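Local coordinates for protein phospholipase C-beta (PLC-beta) (Sepia officinalis, PDB 3QR0) that belongs to the multidomain phospholipase C-beta family, combining PH, EF-hand, TIM-barrel and C2 modules, and binds a calcium ion in its barrel region, at residues 335-340 / 598-603; 580-585 / 604-609; 568-573 / 593-598; 113-118 / 353-358; 544-549 / 572-577. All coordinates share one frame; numbering follows the deposited sequence.

Contact 1. Residues 335-340 / 598-603; sequences NSSHNT and LNFQCF. With CA (calcium ion), chain B.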
# COMPACT_ATOMS: atom_id res chain seq x y z
N ASN A 335 9.51 6.16 1.73
CA ASN A 335 8.28 6.03 2.52
C ASN A 335 8.56 6.32 4.00
O ASN A 335 9.41 5.65 4.62
CB ASN A 335 7.72 4.62 2.30
CG ASN A 335 6.31 4.43 2.83
OD1 ASN A 335 5.70 5.34 3.38
ND2 ASN A 335 5.80 3.22 2.67
N SER A 336 7.86 7.32 4.55
CA SER A 336 8.21 7.91 5.85
C SER A 336 7.03 8.13 6.81
O SER A 336 5.96 8.62 6.41
CB SER A 336 8.90 9.26 5.62
OG SER A 336 10.08 9.09 4.86
N SER A 337 7.27 7.81 8.08
CA SER A 337 6.28 7.91 9.14
C SER A 337 6.65 8.99 10.17
O SER A 337 7.81 9.12 10.55
CB SER A 337 6.18 6.55 9.85
OG SER A 337 5.58 6.67 11.12
N HIS A 338 5.65 9.76 10.60
CA HIS A 338 5.81 10.78 11.65
C HIS A 338 5.29 10.29 13.02
O HIS A 338 4.27 9.59 13.07
CB HIS A 338 5.03 12.06 11.27
CG HIS A 338 4.96 13.07 12.37
ND1 HIS A 338 3.79 13.40 13.02
CD2 HIS A 338 5.93 13.83 12.95
CE1 HIS A 338 4.03 14.31 13.94
NE2 HIS A 338 5.32 14.60 13.92
N ASN A 339 5.96 10.70 14.11
CA ASN A 339 5.63 10.28 15.50
C ASN A 339 5.05 8.87 15.48
O ASN A 339 3.90 8.63 15.87
CB ASN A 339 4.68 11.26 16.22
CG ASN A 339 5.40 12.52 16.75
OD1 ASN A 339 6.62 12.64 16.71
ND2 ASN A 339 4.61 13.47 17.26
N THR A 340 5.88 7.95 15.02
CA THR A 340 5.49 6.59 14.68
C THR A 340 4.88 5.83 15.86
O THR A 340 3.99 5.00 15.68
CB THR A 340 6.73 5.81 14.17
OG1 THR A 340 7.40 6.60 13.17
CG2 THR A 340 6.34 4.45 13.59
N LEU A 598 4.35 11.04 7.36
CA LEU A 598 2.91 11.04 7.55
C LEU A 598 2.54 10.28 8.81
O LEU A 598 3.27 9.39 9.26
CB LEU A 598 2.23 10.41 6.33
CG LEU A 598 2.53 11.08 4.98
CD1 LEU A 598 2.06 10.21 3.83
CD2 LEU A 598 1.90 12.46 4.93
N ASN A 599 1.39 10.63 9.37
CA ASN A 599 0.83 9.89 10.48
C ASN A 599 0.14 8.63 9.96
O ASN A 599 -0.96 8.71 9.42
CB ASN A 599 -0.14 10.77 11.26
CG ASN A 599 0.55 11.94 11.93
OD1 ASN A 599 1.55 11.76 12.62
ND2 ASN A 599 0.02 13.13 11.73
N PHE A 600 0.79 7.48 10.15
CA PHE A 600 0.31 6.21 9.60
C PHE A 600 -1.00 5.72 10.23
O PHE A 600 -1.68 4.89 9.63
CB PHE A 600 1.39 5.12 9.70
CG PHE A 600 2.28 5.04 8.50
CD1 PHE A 600 2.96 6.17 8.06
CD2 PHE A 600 2.42 3.86 7.79
CE1 PHE A 600 3.77 6.11 6.94
CE2 PHE A 600 3.24 3.80 6.67
CZ PHE A 600 3.90 4.92 6.24
N GLN A 601 -1.34 6.24 11.41
CA GLN A 601 -2.56 5.84 12.10
C GLN A 601 -3.81 6.57 11.59
O GLN A 601 -4.92 6.20 11.95
CB GLN A 601 -2.43 6.08 13.61
CG GLN A 601 -2.45 7.54 14.06
CD GLN A 601 -1.07 8.19 14.08
OE1 GLN A 601 -0.21 7.92 13.22
NE2 GLN A 601 -0.86 9.05 15.06
N CYS A 602 -3.62 7.61 10.78
CA CYS A 602 -4.74 8.37 10.25
C CYS A 602 -4.95 8.02 8.79
O CYS A 602 -4.18 8.45 7.94
CB CYS A 602 -4.49 9.87 10.41
SG CYS A 602 -5.85 10.92 9.83
N PHE A 603 -6.01 7.26 8.51
CA PHE A 603 -6.29 6.77 7.16
C PHE A 603 -7.07 7.78 6.32
O PHE A 603 -8.10 7.46 5.74
CB PHE A 603 -7.01 5.43 7.24
CG PHE A 603 -6.15 4.32 7.77
CD1 PHE A 603 -5.09 3.83 7.01
CD2 PHE A 603 -6.37 3.79 9.03
CE1 PHE A 603 -4.28 2.82 7.49
CE2 PHE A 603 -5.55 2.77 9.52
CZ PHE A 603 -4.51 2.29 8.75
CA CA B . 8.29 14.08 17.29
O HOH W 1 3.12 7.43 11.86
O HOH W 2 7.32 15.59 15.65
O HOH W 3 1.78 10.19 14.90
O HOH W 4 6.72 15.67 18.30
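Asn-339 OD1 binds the calcium ion at 2.3 Å, sharing it with Glu-368, Asp-370, Glu-417 and two waters. One of these waters is hydrogen-bonded to NE2 of His-338, which makes this histidine a second-shell residue. Its other nitrogen, ND1, donates to OD1 of Asn-599 at 2.8 Å, landing on a lone pair in the amide plane, while the oxygen stays close to the imidazole plane; ring and amide are nevertheless turned 58° apart. With CG anti to the backbone N (chi1 171°), the imidazole lies alongside Asn-599, and the bond fixes its rotation. A single backbone bridge pairs Ser-337 with Leu-598: Leu-598 N donates to Ser-336 O (3.1 Å), and His-338 N to Leu-598 O (2.8 Å), almost straight at 172°. A water bonded to Ser-337 OG, His-338 O and Phe-600 N ties the loops together further along. The ring edge of Phe-600 meets Ser-336 O and Asn-335 OD1, the latter 3.4 Å from CZ; that oxygen accepts from Asn-610. Beside the calcium site the contact thus joins the TIM barrel's X half (loop after strand 332-334) to its Y half (loop after strand 595-596), with helices 354-361 and 605-613 packing on Phe-600 and strand 366-372 touching Ser-336 and His-338.

Contact 2. Residues 580-585 / 604-609; sequences SSNYVP and DIAMCV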
# COMPACT_ATOMS: atom_id res chain seq x y z
N SER A 580 -3.96 14.14 14.35
CA SER A 580 -3.07 13.30 13.55
C SER A 580 -3.44 13.28 12.07
O SER A 580 -3.06 12.36 11.34
CB SER A 580 -2.96 11.89 14.14
OG SER A 580 -2.64 11.95 15.52
N SER A 581 -4.15 14.32 11.63
CA SER A 581 -4.46 14.50 10.22
C SER A 581 -3.16 14.76 9.46
O SER A 581 -2.15 15.15 10.05
CB SER A 581 -5.43 15.67 10.03
OG SER A 581 -4.84 16.88 10.45
N ASN A 582 -3.19 14.54 8.15
CA ASN A 582 -2.02 14.66 7.30
C ASN A 582 -2.17 15.69 6.19
O ASN A 582 -3.28 15.92 5.71
CB ASN A 582 -1.75 13.31 6.62
CG ASN A 582 -1.26 12.26 7.59
OD1 ASN A 582 -0.25 12.47 8.27
ND2 ASN A 582 -1.95 11.13 7.65
N TYR A 583 -1.05 16.27 5.77
CA TYR A 583 -0.98 16.94 4.47
C TYR A 583 -0.90 15.92 3.34
O TYR A 583 -0.49 14.77 3.56
CB TYR A 583 0.22 17.88 4.38
CG TYR A 583 1.52 17.32 4.93
CD1 TYR A 583 2.09 17.87 6.07
CD2 TYR A 583 2.17 16.26 4.31
CE1 TYR A 583 3.28 17.37 6.58
CE2 TYR A 583 3.36 15.74 4.83
CZ TYR A 583 3.90 16.31 5.97
OH TYR A 583 5.08 15.82 6.50
N VAL A 584 -1.28 16.33 2.14
CA VAL A 584 -1.12 15.51 0.95
C VAL A 584 0.36 15.53 0.56
O VAL A 584 0.93 16.60 0.36
CB VAL A 584 -1.99 16.01 -0.21
CG1 VAL A 584 -1.73 15.21 -1.47
CG2 VAL A 584 -3.47 15.93 0.18
N PRO A 585 1.00 14.34 0.48
CA PRO A 585 2.45 14.28 0.32
C PRO A 585 2.98 14.83 -1.02
O PRO A 585 4.11 15.32 -1.05
CB PRO A 585 2.77 12.79 0.47
CG PRO A 585 1.49 12.10 0.14
CD PRO A 585 0.40 13.00 0.59
N ASP A 604 -6.54 9.00 6.26
CA ASP A 604 -7.12 10.04 5.43
C ASP A 604 -6.57 9.93 4.00
O ASP A 604 -5.79 9.02 3.70
CB ASP A 604 -6.89 11.42 6.05
CG ASP A 604 -5.41 11.76 6.26
OD1 ASP A 604 -4.51 10.93 5.98
OD2 ASP A 604 -5.15 12.89 6.73
N ILE A 605 -6.98 10.85 3.13
CA ILE A 605 -6.54 10.81 1.73
C ILE A 605 -5.01 10.67 1.59
O ILE A 605 -4.52 9.90 0.77
CB ILE A 605 -7.10 12.03 0.92
CG1 ILE A 605 -6.68 11.96 -0.55
CG2 ILE A 605 -6.68 13.35 1.57
CD1 ILE A 605 -5.32 12.58 -0.85
N ALA A 606 -4.27 11.40 2.42
CA ALA A 606 -2.81 11.38 2.37
C ALA A 606 -2.22 9.98 2.56
O ALA A 606 -1.35 9.56 1.80
CB ALA A 606 -2.24 12.32 3.41
N MET A 607 -2.70 9.25 3.57
CA MET A 607 -2.22 7.89 3.83
C MET A 607 -2.68 6.89 2.77
O MET A 607 -1.91 6.02 2.36
CB MET A 607 -2.62 7.40 5.23
CG MET A 607 -1.62 7.76 6.33
SD MET A 607 0.10 7.32 5.94
CE MET A 607 -0.01 5.54 5.80
N CYS A 608 -3.92 7.02 2.32
CA CYS A 608 -4.43 6.21 1.21
C CYS A 608 -3.55 6.32 -0.04
O CYS A 608 -3.21 5.31 -0.65
CB CYS A 608 -5.87 6.61 0.87
SG CYS A 608 -7.06 6.20 2.16
N VAL A 609 -3.15 7.54 -0.38
CA VAL A 609 -2.29 7.79 -1.54
C VAL A 609 -0.87 7.28 -1.31
O VAL A 609 -0.27 6.66 -2.19
CB VAL A 609 -2.24 9.30 -1.89
CG1 VAL A 609 -1.20 9.59 -2.94
CG2 VAL A 609 -3.62 9.78 -2.36
O HOH W 5 -5.02 14.03 4.03
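From the loop after strand 569-572, Asn-582 reaches across to the start of helix 605-613. Its CB lies 3.4 Å from the methyl CB of Ala-606 and is about as near to OD2 of Asp-604. CG, anti to the carbonyl carbon (chi1 -71°), carries the amide past the carboxylate, the two side chains crossing at about a right angle. At the tip the branches part. OD1 accepts from the backbone N of Asn-599, and ND2 donates to OD1 of Asp-604 at 3.1 Å, in a nearly straight bond (174°) that lies in the amide plane but reaches the oxygen from above the carboxylate plane. ND2 also rests 3.6 Å from CG of Met-607. The backbone N of the same asparagine takes the second oxygen, OD2 of Asp-604, at 2.9 Å on its syn lone pair, so one residue holds both oxygens and fixes the carboxylate's rotation. Asp-604 has CG in the crowded position between its backbone N and carbonyl carbon (chi1 58°), and from there OD1 also accepts a weak bond from Met-607 N at 3.5 Å. A water bonds to Asn-582 O and Ala-606 N, and weakly to Asp-604 OD2. Farther on, the packing tightens: Tyr-583 O is only 3.0 Å from Ala-606 CB, Pro-585 CD leans on the same methyl, and Val-584 CG2 meets Ile-605 CD1 at 4.0 Å. This is an aspartate N-cap, its carboxylate oriented by a neighbouring loop, at the start of helix 605-613, which follows strand 595-596 in the Y half of the TIM barrel.

Contact 3. Residues 568-573 / 593-598; sequences ITRIYP and CQLVAL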
# COMPACT_ATOMS: atom_id res chain seq x y z
N ILE A 568 19.07 15.78 1.41
CA ILE A 568 17.78 15.24 1.81
C ILE A 568 16.98 16.25 2.63
O ILE A 568 17.53 16.90 3.52
CB ILE A 568 17.96 13.94 2.62
CG1 ILE A 568 18.45 12.83 1.68
CG2 ILE A 568 16.65 13.54 3.30
CD1 ILE A 568 18.92 11.59 2.39
N THR A 569 15.68 16.34 2.34
CA THR A 569 14.74 17.07 3.17
C THR A 569 13.73 16.09 3.76
O THR A 569 13.17 15.25 3.05
CB THR A 569 13.94 18.13 2.39
OG1 THR A 569 14.82 18.92 1.61
CG2 THR A 569 13.16 19.05 3.34
N ARG A 570 13.53 16.19 5.06
CA ARG A 570 12.42 15.52 5.72
C ARG A 570 11.37 16.57 6.07
O ARG A 570 11.70 17.68 6.49
CB ARG A 570 12.90 14.80 6.99
CG ARG A 570 11.80 14.12 7.78
CD ARG A 570 12.38 13.20 8.86
NE ARG A 570 11.33 12.54 9.62
CZ ARG A 570 10.69 13.07 10.67
NH1 ARG A 570 10.99 14.28 11.12
NH2 ARG A 570 9.73 12.36 11.27
N ILE A 571 10.10 16.22 5.91
CA ILE A 571 8.98 17.11 6.23
C ILE A 571 8.13 16.41 7.27
O ILE A 571 7.99 15.19 7.23
CB ILE A 571 8.10 17.38 4.98
CG1 ILE A 571 8.97 17.73 3.77
CG2 ILE A 571 7.06 18.47 5.29
CD1 ILE A 571 9.54 19.13 3.79
N TYR A 572 7.57 17.16 8.22
CA TYR A 572 6.64 16.56 9.18
C TYR A 572 5.51 17.53 9.54
O TYR A 572 5.68 18.75 9.45
CB TYR A 572 7.38 16.05 10.42
CG TYR A 572 8.10 17.11 11.20
CD1 TYR A 572 7.48 17.75 12.27
CD2 TYR A 572 9.41 17.47 10.89
CE1 TYR A 572 8.13 18.73 12.99
CE2 TYR A 572 10.08 18.45 11.62
CZ TYR A 572 9.43 19.08 12.67
OH TYR A 572 10.06 20.05 13.41
N PRO A 573 4.34 16.98 9.94
CA PRO A 573 3.18 17.83 10.17
C PRO A 573 3.33 18.79 11.35
O PRO A 573 3.98 18.46 12.35
CB PRO A 573 2.03 16.84 10.42
CG PRO A 573 2.68 15.54 10.72
CD PRO A 573 4.00 15.55 10.02
N CYS A 593 11.36 16.56 -2.27
CA CYS A 593 11.60 16.15 -0.88
C CYS A 593 11.46 14.64 -0.77
O CYS A 593 10.53 14.07 -1.33
CB CYS A 593 10.63 16.82 0.10
SG CYS A 593 10.70 18.63 0.10
N GLN A 594 12.37 14.02 -0.04
CA GLN A 594 12.49 12.56 -0.02
C GLN A 594 11.75 11.91 1.14
O GLN A 594 11.13 10.86 0.97
CB GLN A 594 13.96 12.14 0.04
CG GLN A 594 14.80 12.70 -1.10
CD GLN A 594 15.37 14.07 -0.78
OE1 GLN A 594 14.98 14.72 0.19
NE2 GLN A 594 16.31 14.51 -1.60
N LEU A 595 11.82 12.53 2.32
CA LEU A 595 11.27 11.95 3.54
C LEU A 595 10.03 12.75 3.97
O LEU A 595 10.09 13.55 4.89
CB LEU A 595 12.33 11.93 4.64
CG LEU A 595 13.59 11.10 4.38
CD1 LEU A 595 14.66 11.38 5.45
CD2 LEU A 595 13.27 9.62 4.33
N VAL A 596 8.92 12.51 3.28
CA VAL A 596 7.69 13.23 3.53
C VAL A 596 6.85 12.44 4.56
O VAL A 596 6.05 11.58 4.20
CB VAL A 596 6.93 13.47 2.21
CG1 VAL A 596 5.67 14.27 2.44
CG2 VAL A 596 7.84 14.19 1.24
N ALA A 597 7.08 12.76 5.83
CA ALA A 597 6.55 11.98 6.96
C ALA A 597 5.05 12.16 7.21
O ALA A 597 4.53 13.28 7.27
CB ALA A 597 7.32 12.29 8.23
N LEU A 598 4.35 11.04 7.36
CA LEU A 598 2.91 11.04 7.55
C LEU A 598 2.54 10.28 8.81
O LEU A 598 3.27 9.39 9.26
CB LEU A 598 2.23 10.41 6.33
CG LEU A 598 2.53 11.08 4.98
CD1 LEU A 598 2.06 10.21 3.83
CD2 LEU A 598 1.90 12.46 4.93
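Two flat groups frame this strand pair. The guanidinium of Arg-570 has the methyl of Ala-597 beside it, obliquely, with CB 3.9 Å from NH2; beyond the pair it donates to Ser-543 and forms a salt bridge with Glu-368, a calcium ligand. At the other end the amide of Gln-594, bent at chi2 (87°), points OE1 at the backbone: Thr-569 N donates to it at 2.8 Å, in the carbonyl plane, so the side chain takes the role of a strand carbonyl. Its NE2 is held by Gln-567 O and Ala-330 O. Between them the backbones bond in parallel fashion. Thr-569 O accepts from Leu-595 N (3.1 Å) and weakly from Gln-594 N, Leu-595 O from Ile-571 N (2.9 Å), and Ile-571 O from Ala-597 N (2.9 Å). Arg-570 and Leu-595 share one face of the sheet, where Leu-595 CD1 also meets Ile-568 CG2 at 3.6 Å. Ile-571 and Val-596 point to the other, where Ile-571 CD1 lies 3.9 Å from Cys-593 SG and Tyr-588 of helix 586-589 covers them. Strand, short helix and parallel strand make up a beta-alpha-beta unit, the building block of the TIM barrel.

Contact 4. Residues 113-118 / 353-358; sequences NYIDLE and VEIYRQ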
# COMPACT_ATOMS: atom_id res chain seq x y z
N ASN A 113 -7.35 -3.16 8.64
CA ASN A 113 -6.32 -2.14 8.72
C ASN A 113 -5.28 -2.59 9.74
O ASN A 113 -5.53 -3.54 10.48
CB ASN A 113 -6.91 -0.77 9.10
CG ASN A 113 -7.45 -0.73 10.54
OD1 ASN A 113 -6.69 -0.69 11.51
ND2 ASN A 113 -8.77 -0.71 10.67
N TYR A 114 -4.13 -1.92 9.79
CA TYR A 114 -3.04 -2.35 10.68
C TYR A 114 -3.04 -1.72 12.08
O TYR A 114 -2.16 -2.02 12.89
CB TYR A 114 -1.66 -2.15 10.02
CG TYR A 114 -1.45 -0.78 9.44
CD1 TYR A 114 -1.25 0.33 10.26
CD2 TYR A 114 -1.47 -0.59 8.06
CE1 TYR A 114 -1.08 1.59 9.73
CE2 TYR A 114 -1.30 0.67 7.52
CZ TYR A 114 -1.11 1.75 8.35
OH TYR A 114 -0.94 3.00 7.81
N ILE A 115 -4.01 -0.86 12.36
CA ILE A 115 -4.15 -0.26 13.69
C ILE A 115 -5.02 -1.14 14.59
O ILE A 115 -4.70 -1.33 15.77
CB ILE A 115 -4.74 1.16 13.62
CG1 ILE A 115 -3.82 2.09 12.82
CG2 ILE A 115 -4.94 1.72 15.02
CD1 ILE A 115 -2.45 2.29 13.45
N ASP A 116 -6.11 -1.67 14.04
CA ASP A 116 -7.01 -2.55 14.78
C ASP A 116 -6.70 -4.01 14.46
O ASP A 116 -7.24 -4.58 13.52
CB ASP A 116 -8.48 -2.22 14.46
CG ASP A 116 -9.46 -2.85 15.44
OD1 ASP A 116 -9.02 -3.57 16.36
OD2 ASP A 116 -10.68 -2.62 15.30
N LEU A 117 -5.81 -4.60 15.25
CA LEU A 117 -5.34 -5.96 15.02
C LEU A 117 -6.11 -6.96 15.87
O LEU A 117 -6.54 -6.66 16.97
CB LEU A 117 -3.85 -6.08 15.34
CG LEU A 117 -2.89 -5.23 14.52
CD1 LEU A 117 -1.48 -5.37 15.10
CD2 LEU A 117 -2.93 -5.62 13.04
N GLU A 118 -6.28 -8.16 15.32
CA GLU A 118 -6.70 -9.31 16.10
C GLU A 118 -5.58 -10.34 15.99
O GLU A 118 -4.70 -10.23 15.14
CB GLU A 118 -8.06 -9.83 15.62
CG GLU A 118 -9.17 -8.80 15.91
CD GLU A 118 -10.56 -9.24 15.49
OE1 GLU A 118 -10.68 -10.09 14.59
OE2 GLU A 118 -11.54 -8.71 16.06
N VAL A 353 4.54 -0.13 21.03
CA VAL A 353 5.70 -0.79 20.44
C VAL A 353 5.31 -1.50 19.15
O VAL A 353 6.01 -1.40 18.14
CB VAL A 353 6.32 -1.82 21.40
CG1 VAL A 353 7.53 -2.49 20.75
CG2 VAL A 353 6.72 -1.15 22.72
N GLU A 354 4.19 -2.22 19.18
CA GLU A 354 3.73 -2.99 18.02
C GLU A 354 3.53 -2.15 16.75
O GLU A 354 3.75 -2.64 15.64
CB GLU A 354 2.44 -3.74 18.36
CG GLU A 354 1.85 -4.61 17.23
CD GLU A 354 2.79 -5.71 16.75
OE1 GLU A 354 3.51 -6.33 17.57
OE2 GLU A 354 2.80 -5.98 15.53
N ILE A 355 3.13 -0.88 16.92
CA ILE A 355 2.98 0.01 15.77
C ILE A 355 4.27 0.12 14.94
O ILE A 355 4.20 0.27 13.72
CB ILE A 355 2.47 1.43 16.20
CG1 ILE A 355 2.07 2.28 14.98
CG2 ILE A 355 3.51 2.16 17.04
CD1 ILE A 355 1.01 1.66 14.09
N TYR A 356 5.43 0.04 15.58
CA TYR A 356 6.70 0.05 14.84
C TYR A 356 6.84 -1.14 13.90
O TYR A 356 7.28 -0.99 12.77
CB TYR A 356 7.91 0.13 15.79
CG TYR A 356 8.13 1.52 16.33
CD1 TYR A 356 8.93 2.44 15.65
CD2 TYR A 356 7.52 1.93 17.51
CE1 TYR A 356 9.11 3.73 16.14
CE2 TYR A 356 7.70 3.20 18.01
CZ TYR A 356 8.49 4.10 17.33
OH TYR A 356 8.66 5.36 17.85
N ARG A 357 6.45 -2.32 14.38
CA ARG A 357 6.46 -3.50 13.53
C ARG A 357 5.48 -3.29 12.38
O ARG A 357 5.83 -3.52 11.23
CB ARG A 357 6.09 -4.76 14.33
CG ARG A 357 7.01 -5.07 15.49
CD ARG A 357 6.74 -6.43 16.11
NE ARG A 357 7.55 -6.64 17.31
CZ ARG A 357 7.19 -6.32 18.56
NH1 ARG A 357 6.00 -5.80 18.84
NH2 ARG A 357 8.04 -6.55 19.55
N GLN A 358 4.27 -2.82 12.68
CA GLN A 358 3.25 -2.66 11.64
C GLN A 358 3.65 -1.65 10.57
O GLN A 358 3.41 -1.89 9.38
CB GLN A 358 1.89 -2.29 12.24
CG GLN A 358 1.26 -3.39 13.07
CD GLN A 358 1.08 -4.69 12.31
OE1 GLN A 358 0.64 -4.69 11.16
NE2 GLN A 358 1.41 -5.81 12.95
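Gln-358 sets CG anti to the carbonyl carbon (chi1 -67°) and bends at chi2 (-57°), which folds the amide back along its own helix. There NE2 donates to OE2 of Glu-354 at 2.9 Å, using the anti lone pair. The amide so held meets Leu-117 tip to tip, with NE2 3.6 Å from CD1, while OE1 lies 3.6 Å from CB of Tyr-114. Glu-354 is bent as well (chi2 60°), its CG touching Leu-117 CD1 at 4.0 Å. Its OE1 forms a salt bridge with Arg-357 NH1 (2.8 Å), and OE2 has a further charged partner in Arg-74. No hydrogen bond crosses between the two segments; the side chains of Tyr-114, Ile-115 and Leu-117, from the PH-domain loop between strands 105-110 and 118-124, rest on Glu-354, Ile-355 and Gln-358 of helix 354-361 in the barrel's X half. Ile-115 and Ile-355 lie side by side, their CD1 atoms 3.6 Å apart. Tyr-114 has CG in the crowded position between backbone N and carbonyl carbon, which sends its ring toward Phe-603 in an edge-to-face pair and its OH to Phe-600 O. The loop's own shape is held by Asn-113, whose OD1 accepts from Ile-115 N and from Asp-116 N, an Asx turn and Asx motif on one oxygen.

Contact 5. Residues 544-549 / 572-577; sequences MVETQA and YPKGTR. With GOL (glycerol), chain I.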
# COMPACT_ATOMS: atom_id res chain seq x y z
N MET A 544 12.25 19.63 8.36
CA MET A 544 11.44 20.84 8.43
C MET A 544 10.00 20.54 8.80
O MET A 544 9.35 19.69 8.18
CB MET A 544 11.43 21.53 7.07
CG MET A 544 12.79 21.84 6.49
SD MET A 544 12.59 22.80 4.97
CE MET A 544 14.30 22.92 4.43
N VAL A 545 9.47 21.27 9.78
CA VAL A 545 8.03 21.26 10.02
C VAL A 545 7.37 21.80 8.75
O VAL A 545 7.99 22.56 8.01
CB VAL A 545 7.65 22.08 11.27
CG1 VAL A 545 7.85 23.59 11.04
CG2 VAL A 545 6.22 21.77 11.70
N GLU A 546 6.14 21.39 8.47
CA GLU A 546 5.50 21.77 7.22
C GLU A 546 5.47 23.29 7.03
O GLU A 546 5.63 23.76 5.92
CB GLU A 546 4.08 21.18 7.08
CG GLU A 546 3.04 21.77 8.00
CD GLU A 546 1.67 21.11 7.81
OE1 GLU A 546 1.34 20.21 8.60
OE2 GLU A 546 0.94 21.49 6.87
N THR A 547 5.30 24.04 8.11
CA THR A 547 5.29 25.50 8.06
C THR A 547 6.61 26.05 7.49
O THR A 547 6.58 26.98 6.68
CB THR A 547 5.04 26.11 9.45
OG1 THR A 547 3.89 25.48 10.04
CG2 THR A 547 4.80 27.61 9.36
N GLN A 548 7.74 25.49 7.90
CA GLN A 548 9.04 25.95 7.39
C GLN A 548 9.19 25.60 5.92
O GLN A 548 9.57 26.45 5.11
CB GLN A 548 10.21 25.36 8.18
CG GLN A 548 11.60 25.85 7.70
CD GLN A 548 12.75 25.32 8.55
OE1 GLN A 548 12.71 24.19 9.03
NE2 GLN A 548 13.79 26.13 8.72
N ALA A 549 8.88 24.36 5.58
CA ALA A 549 8.99 23.86 4.21
C ALA A 549 8.10 24.65 3.24
O ALA A 549 8.49 24.90 2.11
CB ALA A 549 8.67 22.38 4.15
N TYR A 572 7.57 17.16 8.22
CA TYR A 572 6.64 16.56 9.18
C TYR A 572 5.51 17.53 9.54
O TYR A 572 5.68 18.75 9.45
CB TYR A 572 7.38 16.05 10.42
CG TYR A 572 8.10 17.11 11.20
CD1 TYR A 572 7.48 17.75 12.27
CD2 TYR A 572 9.41 17.47 10.89
CE1 TYR A 572 8.13 18.73 12.99
CE2 TYR A 572 10.08 18.45 11.62
CZ TYR A 572 9.43 19.08 12.67
OH TYR A 572 10.06 20.05 13.41
N PRO A 573 4.34 16.98 9.94
CA PRO A 573 3.18 17.83 10.17
C PRO A 573 3.33 18.79 11.35
O PRO A 573 3.98 18.46 12.35
CB PRO A 573 2.03 16.84 10.42
CG PRO A 573 2.68 15.54 10.72
CD PRO A 573 4.00 15.55 10.02
N LYS A 574 2.74 19.97 11.22
CA LYS A 574 2.73 20.97 12.29
C LYS A 574 1.96 20.51 13.52
O LYS A 574 1.07 19.66 13.44
CB LYS A 574 2.14 22.29 11.77
CG LYS A 574 0.69 22.20 11.29
CD LYS A 574 0.21 23.49 10.63
CE LYS A 574 -1.07 23.26 9.85
NZ LYS A 574 -1.61 24.51 9.23
N GLY A 575 2.29 21.10 14.66
CA GLY A 575 1.70 20.73 15.94
C GLY A 575 0.20 20.95 16.09
O GLY A 575 -0.43 20.32 16.96
N THR A 576 -0.38 21.83 15.28
CA THR A 576 -1.82 22.11 15.35
C THR A 576 -2.68 20.96 14.83
O THR A 576 -3.89 20.93 15.11
CB THR A 576 -2.20 23.40 14.57
OG1 THR A 576 -1.66 23.35 13.24
CG2 THR A 576 -1.69 24.64 15.28
N ARG A 577 -2.09 20.03 14.08
CA ARG A 577 -2.82 18.84 13.63
C ARG A 577 -2.89 17.81 14.75
O ARG A 577 -2.39 16.69 14.63
CB ARG A 577 -2.14 18.23 12.40
CG ARG A 577 -2.12 19.12 11.17
CD ARG A 577 -1.34 18.46 10.05
NE ARG A 577 -1.28 19.29 8.84
CZ ARG A 577 -2.25 19.38 7.92
NH1 ARG A 577 -3.38 18.69 8.04
NH2 ARG A 577 -2.07 20.17 6.88
C1 GOL I . 12.96 22.01 12.68
O1 GOL I . 12.44 20.69 12.65
C2 GOL I . 11.83 23.02 12.49
O2 GOL I . 11.32 22.97 11.18
C3 GOL I . 12.35 24.43 12.77
O3 GOL I . 11.29 25.20 13.27
O HOH W 6 0.03 24.06 6.84
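A side-on salt bridge ties the two segments. Glu-546, its CG in the crowded position (chi1 71°) and its chain extended beyond, lays its carboxylate almost coplanar with the guanidinium of Arg-577 (7° apart). The arginine takes it with two nitrogens: NE donates to OE1 at 2.8 Å and NH2 to OE2 at 3.3 Å, each on a syn lone pair. OE1 also accepts Lys-574 N at 3.0 Å on its anti lone pair, so three N-H groups fix the carboxylate. A water links OE2 to Lys-574 NZ, and the surrounding positive groups would probably keep the glutamate ionised. Backbone bonds come next. Tyr-572 N donates to Met-544 O (3.1 Å), and Glu-546 N to Tyr-572 O (2.9 Å), the latter nearly along the C=O axis. They mark the final parallel bridge between strands 540-545 and 569-572 of the Y half of the TIM barrel, just where the first strand passes into helix 546-555 with Val-545 as N-cap. Apolar contact centres on the same valine: its CA sits over the face of the Tyr-572 ring in a CH-pi contact, 3.8 Å from the centroid and 13° off the normal, while CG2 rests 3.6 Å from Lys-574 CA. A glycerol, probably from the crystallisation liquor, binds at the margin, O1 accepting from Tyr-572 OH (2.6 Å) at the ring edge and O2 bonding to Val-545 N and Gln-548 OE1.

Contacts 1, 2, 3 and 5 are buried and belong to the barrel; contact 4, partly buried, brings the PH domain against it and relies on apolar and amide packing without cross-bonds. Contacts 3 and 5 share Tyr-572 and Pro-573 and flank strand 569-572; backbone bonding dominates in 3, whereas 5, at the strand's end, adds a two-nitrogen salt bridge. Contact 1 connects the X and Y halves beside the calcium and shares Leu-598 with contact 3. Contact 2 adjoins contact 1, through the Asn-582 bond to Asn-599, and centres on a capped helix start. Contact 4 reaches contact 1 through Tyr-114, and remains separate from contacts 3 and 5.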